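PDB 5DXI: trehalose-6-phosphate phosphatase from Candida albicans, which belongs to the trehalose-phosphatase family of the HAD superfamily, a Rossmann-like alpha/beta fold, and here holds magnesium and a beryllium trifluoride ion. Local coordinates for residues Y17-R23 with L56-N62; A88-C92 with R185-K191; N248-K252 with S263-Y267. All blocks are in the same frame, centred on the assembly; numbering follows the deposited sequence.

Interaction 1: residues Y17-R23 with L56-N62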
loop_
_atom_site.group_PDB
_atom_site.type_symbol
_atom_site.label_atom_id
_atom_site.label_comp_id
_atom_site.label_asym_id
_atom_site.label_seq_id
_atom_site.Cartn_x
_atom_site.Cartn_y
_atom_site.Cartn_z
ATOM N N TYR A 17 1.160 -2.155 20.923
ATOM C CA TYR A 17 1.925 -0.942 20.591
ATOM C C TYR A 17 2.736 -0.449 21.776
ATOM O O TYR A 17 3.946 -0.283 21.678
ATOM C CB TYR A 17 0.998 0.185 20.117
ATOM C CG TYR A 17 1.708 1.520 19.867
ATOM C CD1 TYR A 17 2.355 1.767 18.667
ATOM C CD2 TYR A 17 1.701 2.541 20.822
ATOM C CE1 TYR A 17 2.988 2.984 18.419
ATOM C CE2 TYR A 17 2.339 3.764 20.583
ATOM C CZ TYR A 17 2.985 3.971 19.380
ATOM O OH TYR A 17 3.629 5.160 19.117
ATOM N N LYS A 18 2.073 -0.257 22.908
ATOM C CA LYS A 18 2.745 0.288 24.076
ATOM C C LYS A 18 3.738 -0.704 24.702
ATOM O O LYS A 18 4.689 -0.300 25.370
ATOM C CB LYS A 18 1.700 0.783 25.086
ATOM C CG LYS A 18 0.866 1.901 24.462
ATOM C CD LYS A 18 -0.204 2.486 25.374
ATOM C CE LYS A 18 0.000 4.008 25.568
ATOM N NZ LYS A 18 0.368 4.765 24.314
ATOM N N GLU A 19 3.536 -1.997 24.469
ATOM C CA GLU A 19 4.466 -3.002 24.965
ATOM C C GLU A 19 5.750 -3.078 24.130
ATOM O O GLU A 19 6.821 -3.393 24.655
ATOM C CB GLU A 19 3.796 -4.379 25.007
ATOM C CG GLU A 19 4.102 -5.175 26.267
ATOM C CD GLU A 19 3.349 -4.664 27.482
ATOM O OE1 GLU A 19 2.456 -3.803 27.324
ATOM O OE2 GLU A 19 3.657 -5.123 28.601
ATOM N N SER A 20 5.629 -2.808 22.833
ATOM C CA SER A 20 6.714 -3.025 21.872
ATOM C C SER A 20 7.797 -1.934 21.843
ATOM O O SER A 20 7.557 -0.787 22.220
ATOM C CB SER A 20 6.121 -3.171 20.479
ATOM O OG SER A 20 5.473 -1.964 20.104
ATOM N N GLN A 21 8.981 -2.311 21.366
ATOM C CA GLN A 21 10.138 -1.415 21.321
ATOM C C GLN A 21 10.496 -0.958 19.906
ATOM O O GLN A 21 10.999 0.150 19.720
ATOM C CB GLN A 21 11.367 -2.084 21.936
ATOM C CG GLN A 21 11.288 -2.382 23.413
ATOM C CD GLN A 21 12.586 -2.981 23.925
ATOM O OE1 GLN A 21 13.651 -2.371 23.803
ATOM N NE2 GLN A 21 12.508 -4.182 24.495
ATOM N N ARG A 22 10.253 -1.813 18.914
ATOM C CA ARG A 22 10.659 -1.523 17.535
ATOM C C ARG A 22 9.459 -1.616 16.602
ATOM O O ARG A 22 9.117 -2.679 16.085
ATOM C CB ARG A 22 11.770 -2.476 17.096
ATOM C CG ARG A 22 13.038 -2.325 17.926
ATOM C CD ARG A 22 14.011 -3.457 17.688
ATOM N NE ARG A 22 13.447 -4.751 18.077
ATOM C CZ ARG A 22 13.450 -5.225 19.320
ATOM N NH1 ARG A 22 13.983 -4.514 20.306
ATOM N NH2 ARG A 22 12.912 -6.407 19.578
ATOM N N ARG A 23 8.838 -0.471 16.374
ATOM C CA ARG A 23 7.570 -0.442 15.690
ATOM C C ARG A 23 7.745 -0.058 14.231
ATOM O O ARG A 23 8.490 0.872 13.910
ATOM C CB ARG A 23 6.663 0.537 16.413
ATOM C CG ARG A 23 6.684 0.283 17.925
ATOM C CD ARG A 23 5.560 0.995 18.593
ATOM N NE ARG A 23 5.622 0.998 20.054
ATOM C CZ ARG A 23 5.915 2.065 20.792
ATOM N NH1 ARG A 23 6.211 3.219 20.206
ATOM N NH2 ARG A 23 5.931 1.967 22.116
ATOM N N LEU A 56 3.660 10.296 15.857
ATOM C CA LEU A 56 4.163 8.934 15.719
ATOM C C LEU A 56 5.627 8.915 15.281
ATOM O O LEU A 56 6.434 8.170 15.843
ATOM C CB LEU A 56 3.295 8.147 14.737
ATOM C CG LEU A 56 1.891 7.800 15.246
ATOM C CD1 LEU A 56 1.192 6.895 14.251
ATOM C CD2 LEU A 56 1.926 7.167 16.624
ATOM N N SER A 57 5.989 9.757 14.313
ATOM C CA SER A 57 7.361 9.751 13.809
ATOM C C SER A 57 8.346 10.327 14.828
ATOM O O SER A 57 9.552 10.079 14.736
ATOM C CB SER A 57 7.480 10.536 12.496
ATOM O OG SER A 57 7.196 11.915 12.680
ATOM N N SER A 58 7.838 11.063 15.812
ATOM C CA SER A 58 8.713 11.708 16.797
ATOM C C SER A 58 9.279 10.720 17.798
ATOM O O SER A 58 10.350 10.942 18.374
ATOM C CB SER A 58 7.953 12.804 17.533
ATOM O OG SER A 58 7.616 13.853 16.639
ATOM N N ASP A 59 8.561 9.615 17.979
ATOM C CA ASP A 59 9.005 8.526 18.835
ATOM C C ASP A 59 10.069 7.724 18.093
ATOM O O ASP A 59 9.802 7.150 17.037
ATOM C CB ASP A 59 7.810 7.649 19.236
ATOM C CG ASP A 59 8.144 6.650 20.336
ATOM O OD1 ASP A 59 9.324 6.262 20.495
ATOM O OD2 ASP A 59 7.201 6.242 21.044
ATOM N N PRO A 60 11.297 7.710 18.624
ATOM C CA PRO A 60 12.381 6.991 17.947
ATOM C C PRO A 60 12.148 5.469 17.907
ATOM O O PRO A 60 12.856 4.773 17.173
ATOM C CB PRO A 60 13.618 7.350 18.780
ATOM C CG PRO A 60 13.076 7.702 20.127
ATOM C CD PRO A 60 11.749 8.358 19.868
ATOM N N LYS A 61 11.187 4.959 18.679
ATOM C CA LYS A 61 10.814 3.546 18.568
ATOM C C LYS A 61 10.071 3.260 17.263
ATOM O O LYS A 61 10.003 2.110 16.814
ATOM C CB LYS A 61 9.937 3.101 19.746
ATOM C CG LYS A 61 10.619 3.089 21.106
ATOM C CD LYS A 61 9.629 2.697 22.201
ATOM C CE LYS A 61 10.296 2.651 23.572
ATOM N NZ LYS A 61 9.309 2.623 24.697
ATOM N N ASN A 62 9.536 4.310 16.647
ATOM C CA ASN A 62 8.686 4.149 15.471
ATOM C C ASN A 62 9.397 4.436 14.149
ATOM O O ASN A 62 10.149 5.403 14.035
ATOM C CB ASN A 62 7.465 5.056 15.584
ATOM C CG ASN A 62 6.546 4.658 16.722
ATOM O OD1 ASN A 62 6.619 3.541 17.238
ATOM N ND2 ASN A 62 5.683 5.580 17.128
#

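Interaction 2: residues A88-C92 with R185-K191. With BEF (beryllium trifluoride ion), chain F.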
loop_
_atom_site.group_PDB
_atom_site.type_symbol
_atom_site.label_atom_id
_atom_site.label_comp_id
_atom_site.label_asym_id
_atom_site.label_seq_id
_atom_site.Cartn_x
_atom_site.Cartn_y
_atom_site.Cartn_z
ATOM N N ALA A 88 6.922 4.371 -4.039
ATOM C CA ALA A 88 6.077 4.874 -5.105
ATOM C C ALA A 88 5.842 3.820 -6.180
ATOM O O ALA A 88 6.643 2.891 -6.331
ATOM C CB ALA A 88 6.722 6.171 -5.735
ATOM N N GLU A 89 4.734 3.969 -6.900
ATOM C CA GLU A 89 4.358 3.153 -8.063
ATOM C C GLU A 89 4.314 1.648 -7.777
ATOM O O GLU A 89 4.833 0.842 -8.554
ATOM C CB GLU A 89 5.305 3.433 -9.252
ATOM C CG GLU A 89 5.411 4.916 -9.587
ATOM C CD GLU A 89 5.946 5.246 -10.990
ATOM O OE1 GLU A 89 5.916 4.396 -11.901
ATOM O OE2 GLU A 89 6.362 6.400 -11.181
ATOM N N HIS A 90 3.672 1.291 -6.666
ATOM C CA HIS A 90 3.409 -0.091 -6.301
ATOM C C HIS A 90 4.713 -0.884 -6.212
ATOM O O HIS A 90 4.789 -1.979 -6.736
ATOM C CB HIS A 90 2.456 -0.770 -7.302
ATOM C CG HIS A 90 1.167 -0.033 -7.521
ATOM N ND1 HIS A 90 0.096 -0.127 -6.657
ATOM C CD2 HIS A 90 0.774 0.793 -8.519
ATOM C CE1 HIS A 90 -0.901 0.618 -7.111
ATOM N NE2 HIS A 90 -0.514 1.186 -8.240
ATOM N N GLY A 91 5.734 -0.319 -5.567
ATOM C CA GLY A 91 6.973 -1.046 -5.326
ATOM C C GLY A 91 8.141 -0.747 -6.261
ATOM O O GLY A 91 9.200 -1.367 -6.144
ATOM N N CYS A 92 7.972 0.201 -7.180
ATOM C CA CYS A 92 9.052 0.507 -8.115
ATOM C C CYS A 92 10.140 1.382 -7.504
ATOM O O CYS A 92 11.308 1.296 -7.907
ATOM C CB CYS A 92 8.496 1.173 -9.374
ATOM S SG CYS A 92 7.443 0.049 -10.340
ATOM N N ARG A 185 2.192 -2.844 -14.191
ATOM C CA ARG A 185 3.547 -2.626 -13.736
ATOM C C ARG A 185 4.290 -3.964 -13.752
ATOM O O ARG A 185 3.646 -5.009 -13.823
ATOM C CB ARG A 185 3.535 -1.990 -12.345
ATOM C CG ARG A 185 2.921 -2.863 -11.313
ATOM C CD ARG A 185 3.817 -3.039 -10.101
ATOM N NE ARG A 185 3.038 -3.672 -9.045
ATOM C CZ ARG A 185 2.737 -4.963 -9.020
ATOM N NH1 ARG A 185 3.193 -5.775 -9.969
ATOM N NH2 ARG A 185 2.003 -5.449 -8.035
ATOM N N PRO A 186 5.643 -3.925 -13.710
ATOM C CA PRO A 186 6.449 -5.151 -13.730
ATOM C C PRO A 186 6.013 -6.078 -12.627
ATOM O O PRO A 186 5.661 -5.611 -11.541
ATOM C CB PRO A 186 7.878 -4.651 -13.488
ATOM C CG PRO A 186 7.869 -3.240 -13.983
ATOM C CD PRO A 186 6.492 -2.719 -13.637
ATOM N N LYS A 187 5.990 -7.370 -12.921
ATOM C CA LYS A 187 5.461 -8.337 -11.989
ATOM C C LYS A 187 6.384 -8.524 -10.793
ATOM O O LYS A 187 5.926 -8.847 -9.695
ATOM C CB LYS A 187 5.202 -9.674 -12.695
ATOM C CG LYS A 187 4.387 -10.640 -11.858
ATOM C CD LYS A 187 3.669 -11.692 -12.708
ATOM C CE LYS A 187 4.603 -12.793 -13.147
ATOM N NZ LYS A 187 5.011 -13.630 -11.984
ATOM N N PHE A 188 7.682 -8.326 -10.987
ATOM C CA PHE A 188 8.624 -8.693 -9.937
ATOM C C PHE A 188 9.028 -7.525 -9.037
ATOM O O PHE A 188 9.912 -7.669 -8.194
ATOM C CB PHE A 188 9.860 -9.351 -10.567
ATOM C CG PHE A 188 9.530 -10.619 -11.305
ATOM C CD1 PHE A 188 9.175 -11.765 -10.610
ATOM C CD2 PHE A 188 9.538 -10.658 -12.690
ATOM C CE1 PHE A 188 8.848 -12.934 -11.284
ATOM C CE2 PHE A 188 9.210 -11.819 -13.369
ATOM C CZ PHE A 188 8.863 -12.958 -12.663
ATOM N N VAL A 189 8.378 -6.377 -9.223
ATOM C CA VAL A 189 8.327 -5.325 -8.200
ATOM C C VAL A 189 6.870 -5.201 -7.720
ATOM O O VAL A 189 5.945 -5.264 -8.533
ATOM C CB VAL A 189 8.831 -3.954 -8.714
ATOM C CG1 VAL A 189 10.355 -3.950 -8.910
ATOM C CG2 VAL A 189 8.106 -3.541 -9.987
ATOM N N ASN A 190 6.671 -5.062 -6.410
ATOM C CA ASN A 190 5.333 -4.908 -5.834
ATOM C C ASN A 190 5.423 -4.514 -4.360
ATOM O O ASN A 190 6.509 -4.549 -3.771
ATOM C CB ASN A 190 4.515 -6.193 -5.974
ATOM C CG ASN A 190 5.193 -7.385 -5.317
ATOM O OD1 ASN A 190 5.169 -7.533 -4.087
ATOM N ND2 ASN A 190 5.779 -8.263 -6.141
ATOM N N LYS A 191 4.289 -4.135 -3.770
ATOM C CA LYS A 191 4.278 -3.650 -2.390
ATOM C C LYS A 191 4.718 -4.746 -1.404
ATOM O O LYS A 191 5.217 -4.445 -0.324
ATOM C CB LYS A 191 2.892 -3.117 -2.013
ATOM C CG LYS A 191 2.454 -1.837 -2.747
ATOM C CD LYS A 191 1.278 -1.161 -2.026
ATOM C CE LYS A 191 0.882 0.198 -2.665
ATOM N NZ LYS A 191 -0.262 0.810 -1.892
HETATM BE BE BEF F . -2.207 3.284 -1.619
HETATM F F1 BEF F . -1.707 2.692 -3.208
HETATM F F2 BEF F . -3.716 3.853 -2.337
HETATM F F3 BEF F . -1.537 4.905 -1.841
HETATM O O HOH W 1 9.435 -4.054 -5.366
#

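Interaction 3: residues N248-K252 with S263-Y267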
loop_
_atom_site.group_PDB
_atom_site.type_symbol
_atom_site.label_atom_id
_atom_site.label_comp_id
_atom_site.label_asym_id
_atom_site.label_seq_id
_atom_site.Cartn_x
_atom_site.Cartn_y
_atom_site.Cartn_z
ATOM N N ASN A 248 5.128 -13.952 9.090
ATOM C CA ASN A 248 4.592 -14.433 10.354
ATOM C C ASN A 248 4.653 -15.947 10.423
ATOM O O ASN A 248 5.073 -16.514 11.434
ATOM C CB ASN A 248 3.143 -13.982 10.527
ATOM C CG ASN A 248 2.638 -14.155 11.945
ATOM O OD1 ASN A 248 2.974 -13.377 12.832
ATOM N ND2 ASN A 248 1.827 -15.186 12.166
ATOM N N LYS A 249 4.284 -16.595 9.322
ATOM C CA LYS A 249 4.273 -18.050 9.282
ATOM C C LYS A 249 5.709 -18.588 9.294
ATOM O O LYS A 249 5.981 -19.636 9.878
ATOM C CB LYS A 249 3.522 -18.563 8.054
ATOM C CG LYS A 249 3.480 -20.071 7.992
ATOM C CD LYS A 249 2.730 -20.598 6.785
ATOM C CE LYS A 249 2.665 -22.126 6.842
ATOM N NZ LYS A 249 1.813 -22.716 5.775
ATOM N N LYS A 250 6.624 -17.850 8.670
ATOM C CA LYS A 250 8.038 -18.217 8.660
ATOM C C LYS A 250 8.549 -18.173 10.099
ATOM O O LYS A 250 9.241 -19.092 10.559
ATOM C CB LYS A 250 8.840 -17.266 7.760
ATOM C CG LYS A 250 10.352 -17.429 7.804
ATOM C CD LYS A 250 10.735 -18.710 7.078
ATOM C CE LYS A 250 12.224 -18.800 6.783
ATOM N NZ LYS A 250 13.062 -18.911 8.008
ATOM N N TRP A 251 8.192 -17.106 10.813
ATOM C CA TRP A 251 8.557 -16.986 12.220
ATOM C C TRP A 251 7.959 -18.088 13.115
ATOM O O TRP A 251 8.607 -18.504 14.075
ATOM C CB TRP A 251 8.151 -15.616 12.748
ATOM C CG TRP A 251 9.040 -14.507 12.262
ATOM C CD1 TRP A 251 10.293 -14.630 11.726
ATOM C CD2 TRP A 251 8.743 -13.105 12.265
ATOM N NE1 TRP A 251 10.787 -13.387 11.393
ATOM C CE2 TRP A 251 9.854 -12.439 11.718
ATOM C CE3 TRP A 251 7.634 -12.351 12.669
ATOM C CZ2 TRP A 251 9.894 -11.049 11.566
ATOM C CZ3 TRP A 251 7.678 -10.985 12.531
ATOM C CH2 TRP A 251 8.800 -10.342 11.979
ATOM N N LYS A 252 6.737 -18.549 12.835
ATOM C CA LYS A 252 6.149 -19.636 13.642
ATOM C C LYS A 252 6.557 -21.025 13.124
ATOM O O LYS A 252 6.491 -22.004 13.870
ATOM C CB LYS A 252 4.623 -19.527 13.742
ATOM C CG LYS A 252 3.891 -19.383 12.443
ATOM C CD LYS A 252 2.433 -18.973 12.671
ATOM C CE LYS A 252 1.621 -20.069 13.353
ATOM N NZ LYS A 252 0.217 -19.628 13.622
ATOM N N SER A 263 1.695 -13.622 19.961
ATOM C CA SER A 263 1.884 -13.291 18.553
ATOM C C SER A 263 3.289 -12.780 18.300
ATOM O O SER A 263 4.169 -12.866 19.162
ATOM C CB SER A 263 0.857 -12.245 18.085
ATOM O OG SER A 263 1.165 -10.943 18.560
ATOM N N TYR A 264 3.500 -12.287 17.090
ATOM C CA TYR A 264 4.749 -11.641 16.747
ATOM C C TYR A 264 4.515 -10.154 16.473
ATOM O O TYR A 264 5.394 -9.461 15.959
ATOM C CB TYR A 264 5.385 -12.328 15.546
ATOM C CG TYR A 264 5.749 -13.773 15.822
ATOM C CD1 TYR A 264 6.769 -14.096 16.714
ATOM C CD2 TYR A 264 5.091 -14.809 15.176
ATOM C CE1 TYR A 264 7.110 -15.414 16.964
ATOM C CE2 TYR A 264 5.424 -16.125 15.417
ATOM C CZ TYR A 264 6.432 -16.422 16.313
ATOM O OH TYR A 264 6.764 -17.735 16.549
ATOM N N GLY A 265 3.325 -9.671 16.821
ATOM C CA GLY A 265 3.003 -8.264 16.634
ATOM C C GLY A 265 2.653 -7.866 15.208
ATOM O O GLY A 265 2.696 -6.681 14.866
ATOM N N VAL A 266 2.246 -8.833 14.387
ATOM C CA VAL A 266 1.967 -8.551 12.983
ATOM C C VAL A 266 0.481 -8.258 12.735
ATOM O O VAL A 266 -0.377 -9.125 12.923
ATOM C CB VAL A 266 2.414 -9.724 12.095
ATOM C CG1 VAL A 266 2.215 -9.393 10.627
ATOM C CG2 VAL A 266 3.872 -10.059 12.368
ATOM N N TYR A 267 0.171 -7.040 12.291
ATOM C CA TYR A 267 -1.229 -6.679 12.085
ATOM C C TYR A 267 -1.508 -6.163 10.660
ATOM O O TYR A 267 -1.446 -4.954 10.393
ATOM C CB TYR A 267 -1.673 -5.640 13.119
ATOM C CG TYR A 267 -1.513 -6.088 14.564
ATOM C CD1 TYR A 267 -2.490 -6.854 15.196
ATOM C CD2 TYR A 267 -0.400 -5.706 15.307
ATOM C CE1 TYR A 267 -2.349 -7.257 16.518
ATOM C CE2 TYR A 267 -0.250 -6.094 16.624
ATOM C CZ TYR A 267 -1.226 -6.870 17.225
ATOM O OH TYR A 267 -1.063 -7.242 18.537
HETATM O O HOH W 2 2.113 -11.882 14.728
#

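Interaction 1: residues Y17-R23 with L56-N62
The guanidinium of Arg-23 lies with one face over CB of Lys-61, 3.8 Å from NH1, while its edge meets two acceptors. NH1 of Arg-23 donates to OD1 of Asn-62 (3.0 Å) and forms a salt bridge to OD2 of Asp-59 (3.3 Å). Arginine suits this buried place because its long chain and flat, many-donor end can serve several partners at once. Asp-59 uses its other oxygen, OD1, to accept from N of Lys-61 (2.9 Å), an Asx turn within the type I turn from Asp-59 to Asn-62. The amide of Asn-62 bridges: ND2 donates to OH of Tyr-17 (2.9 Å) and to O of Leu-56 (3.0 Å), tying the two helix ends together. N of Arg-23 donates to O of Lys-61 (2.9 Å), starting a parallel pairing in which Arg-23 lies beside Asn-62. Helices 10-19 and 47-58 lead here into the adjacent parallel strands 23-27 and 62-67 of the central HAD sheet, where Tyr-17 and Asn-62 both rest on Phe-25.

Interaction 2: residues A88-C92 with R185-K191
Glu-89 opens the turn after Ala-88 with positive phi, as does His-90; its carboxylate is held by backbone amides of residues 137-139, and its contact with Arg-185 is slight. The carbonyl O of His-90 receives a CA-H...O contact from Asn-190 (CA to O 3.1 Å), and CB of His-90 lies 3.4 Å from NE of Arg-185. The His-90 ring has ND1 hydrogen-bonded to OG1 of Thr-236, and a weak hydrogen bond links NE2 to O4 of a bound alpha-D-glucopyranose. Gly-91 has to be glycine: at its backbone angles a CB would jam against the preceding carbonyl and clash with Asn-190. Here the loop leaving strand 85-88 of the HAD core meets the connection from strand 181-186 of the smaller antiparallel sheet to helix 191-199. Asn-190 is that helix's N-cap, its OD1 accepting from N of Glu-193. NZ of Lys-191 donates a hydrogen bond to F1 of the beryllium trifluoride ion (2.7 Å) and is salt-bridged to Asp-237. Water 1 donates to O of Gly-91 (2.8 Å) and accepts from N of Asn-190 (3.1 Å). Cys-92, small and apolar, sets SG 3.7 Å from CG2 of Val-189 and 4.4 Å from CD of Pro-186.

Interaction 3: residues N248-K252 with S263-Y267
Tyr-264, Trp-251 and Asn-248 join the last turns of helix 235-253 to the start of strand 266-271, within a beta-alpha-beta unit that begins at strand 227-232 and belongs to the Rossmann-like HAD core. Tyr-264 loses the most surface to the contact. Its CA-to-CB bond points toward the helix, and CB of Trp-251 stands over one face of the Tyr-264 ring, 3.9 Å from the ring centroid and 14° off the normal, a CH-pi contact. The indole turns its edge to the same phenol ring in a T-shaped pair, with the five-membered ring centroid of Trp-251 5.8 Å from that of Tyr-264 and the planes at 66°. A tyrosine suits this place because its ring offers a broad apolar face while its hydroxyl is hydrogen-bonded to O of Arg-256, just past the helix.

Trp-251 is large enough to span the gap to the strand: CE3 lies 3.7 Å from CB of Tyr-264 and CZ3 3.9 Å from CG2 of Val-266, whose compact branched side chain fills the space beside it. Asn-248 brings a polar group into the contact, its OD1 lying near the plane of the Tyr-264 ring, 3.5 Å from CD2. OD1 of Asn-248 also accepts from water 2 (2.6 Å), and the water in turn accepts from N of Tyr-264 (2.8 Å) and N of Val-266 (3.1 Å).

How the interactions relate
The three contacts come in series along the chain. Interactions 1 and 3 lie at the amino-terminal ends of parallel strands of the central mixed sheet, their centres about 18 Å apart and nearest atoms about 6 Å. They involve strands 23-27 and 62-67 in one case and 266-271 in the other, with strand 227-232 between 23-27 and 266-271. Interaction 2 sits past the carboxy-terminal end of strand 85-88, on the ligand side, its centre about 28 Å from that of interaction 1 and 24 Å from that of interaction 3, where the core meets the smaller antiparallel sheet. Helix 235-253 connects the two sides: its first turns contact Lys-191, its last form interaction 3.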